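Local coordinates for transcriptional regulator, IclR family (Alicyclobacillus acidocaldarius subsp. acidocaldarius, PDB 5TJJ), which probably binds DNA through an N-terminal helix-turn-helix domain and regulates transcription as a member of the IclR family, at residues Thr32-Ala35 and Glu36-Val40. Residues are numbered along the deposited sequence; the frame is centred on the assembly and turned at random.
Sequences TEIA and ERLGV
T32 and E36, one helical turn apart, run alongside each other from the same side of the short helix 31-38. The T32 methyl CG2, anti to the backbone N (OG1 at chi1 -62°), stands beside the E36 carboxylate, 3.2 Å from its OE1; the T32 hydroxyl OG1 instead bonds K42 NZ. E36 CB lies 3.4 Å from the T32 carbonyl O, the oxygen that also accepts the nearly straight bond from E36 N at 2.8 Å; beyond CG the chain runs extended (chi2 167°) and brings the carboxylate alongside the T32 methyl. On another face of the helix I34 and L38 make the corresponding apolar pair, again alongside: the branch methyl CG2 of I34 meets CD1 of L38 at 3.8 Å. R37 N reaches E33 O and L38 N reaches I34 O, continuing the i to i+4 ladder. With CG anti to the backbone N (chi1 -174°) and a bend at chi2, the R37 side chain leads away from this turn, and its NE bonds the hydroxyl of Y26. The ladder ends at A35 O, which V40 N approaches in the carbonyl plane at 3.1 Å, while G39 N gives it a weaker, bent bond. G39, at positive phi, is the C-prime residue of a Schellman motif, its N also bonding E36 O weakly; the turn at G39 leaves V40 O 3.4 Å from A35 CB. The chain thus leaves the helix for the turn of the helix-turn-helix, between helices 31-38 and 42-54. I34 packs on L49, and A35 on K42 and C45, of helix 42-54; R37, L38 and V40 pack on helix 9-21, and E33 OE1 bonds T30 N in the short strand 29-30 just before the helix.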
loop_
_atom_site.group_PDB
_atom_site.type_symbol
_atom_site.label_atom_id
_atom_site.label_comp_id
_atom_site.label_asym_id
_atom_site.label_seq_id
_atom_site.Cartn_x
_atom_site.Cartn_y
_atom_site.Cartn_z
ATOM N N THR A 32 -17.911 -18.290 -8.558
ATOM C CA THR A 32 -18.861 -18.874 -7.605
ATOM C C THR A 32 -18.428 -18.614 -6.163
ATOM O O THR A 32 -19.198 -18.087 -5.362
ATOM C CB THR A 32 -19.033 -20.393 -7.827
ATOM O OG1 THR A 32 -19.565 -20.610 -9.130
ATOM C CG2 THR A 32 -19.978 -21.032 -6.793
ATOM N N GLU A 33 -17.194 -18.977 -5.841
ATOM C CA GLU A 33 -16.666 -18.787 -4.495
ATOM C C GLU A 33 -16.795 -17.311 -4.049
ATOM O O GLU A 33 -17.246 -17.023 -2.933
ATOM C CB GLU A 33 -15.212 -19.249 -4.446
ATOM C CG GLU A 33 -15.010 -20.756 -4.681
ATOM C CD GLU A 33 -13.546 -21.158 -4.826
ATOM O OE1 GLU A 33 -12.720 -20.325 -5.291
ATOM O OE2 GLU A 33 -13.221 -22.320 -4.471
ATOM N N ILE A 34 -16.440 -16.382 -4.940
ATOM C CA ILE A 34 -16.578 -14.947 -4.649
ATOM C C ILE A 34 -18.032 -14.545 -4.353
ATOM O O ILE A 34 -18.319 -13.918 -3.313
ATOM C CB ILE A 34 -16.016 -14.060 -5.775
ATOM C CG1 ILE A 34 -14.499 -14.227 -5.849
ATOM C CG2 ILE A 34 -16.345 -12.584 -5.513
ATOM C CD1 ILE A 34 -13.856 -13.659 -7.096
ATOM N N ALA A 35 -18.926 -14.874 -5.281
ATOM C CA ALA A 35 -20.338 -14.511 -5.145
ATOM C C ALA A 35 -20.995 -15.139 -3.904
ATOM O O ALA A 35 -21.727 -14.468 -3.178
ATOM C CB ALA A 35 -21.091 -14.884 -6.402
ATOM N N GLU A 36 -20.702 -16.402 -3.641
ATOM C CA GLU A 36 -21.220 -17.047 -2.450
ATOM C C GLU A 36 -20.654 -16.421 -1.168
ATOM O O GLU A 36 -21.415 -16.172 -0.238
ATOM C CB GLU A 36 -21.038 -18.579 -2.497
ATOM C CG GLU A 36 -22.120 -19.280 -3.338
ATOM C CD GLU A 36 -21.802 -20.737 -3.675
ATOM O OE1 GLU A 36 -20.617 -21.148 -3.620
ATOM O OE2 GLU A 36 -22.745 -21.485 -4.014
ATOM N N ARG A 37 -19.356 -16.128 -1.128
ATOM C CA ARG A 37 -18.731 -15.572 0.075
ATOM C C ARG A 37 -19.226 -14.159 0.402
ATOM O O ARG A 37 -19.379 -13.811 1.573
ATOM C CB ARG A 37 -17.203 -15.567 -0.057
ATOM C CG ARG A 37 -16.452 -15.145 1.200
ATOM C CD ARG A 37 -16.784 -16.046 2.387
ATOM N NE ARG A 37 -15.719 -15.981 3.384
ATOM C CZ ARG A 37 -15.672 -15.144 4.420
ATOM N NH1 ARG A 37 -16.674 -14.305 4.674
ATOM N NH2 ARG A 37 -14.615 -15.184 5.234
ATOM N N LEU A 38 -19.456 -13.348 -0.624
ATOM C CA LEU A 38 -19.997 -12.011 -0.426
ATOM C C LEU A 38 -21.520 -11.993 -0.242
ATOM O O LEU A 38 -22.059 -11.004 0.249
ATOM C CB LEU A 38 -19.612 -11.095 -1.594
ATOM C CG LEU A 38 -18.132 -10.958 -1.871
ATOM C CD1 LEU A 38 -17.889 -10.073 -3.080
ATOM C CD2 LEU A 38 -17.413 -10.421 -0.637
ATOM N N GLY A 39 -22.208 -13.056 -0.652
ATOM C CA GLY A 39 -23.668 -13.087 -0.621
ATOM C C GLY A 39 -24.293 -12.153 -1.649
ATOM O O GLY A 39 -25.318 -11.521 -1.375
ATOM N N VAL A 40 -23.678 -12.079 -2.830
ATOM C CA VAL A 40 -24.170 -11.265 -3.927
ATOM C C VAL A 40 -24.469 -12.165 -5.117
ATOM O O VAL A 40 -23.865 -13.221 -5.290
ATOM C CB VAL A 40 -23.151 -10.172 -4.299
ATOM C CG1 VAL A 40 -23.537 -9.425 -5.589
ATOM C CG2 VAL A 40 -23.031 -9.198 -3.126
#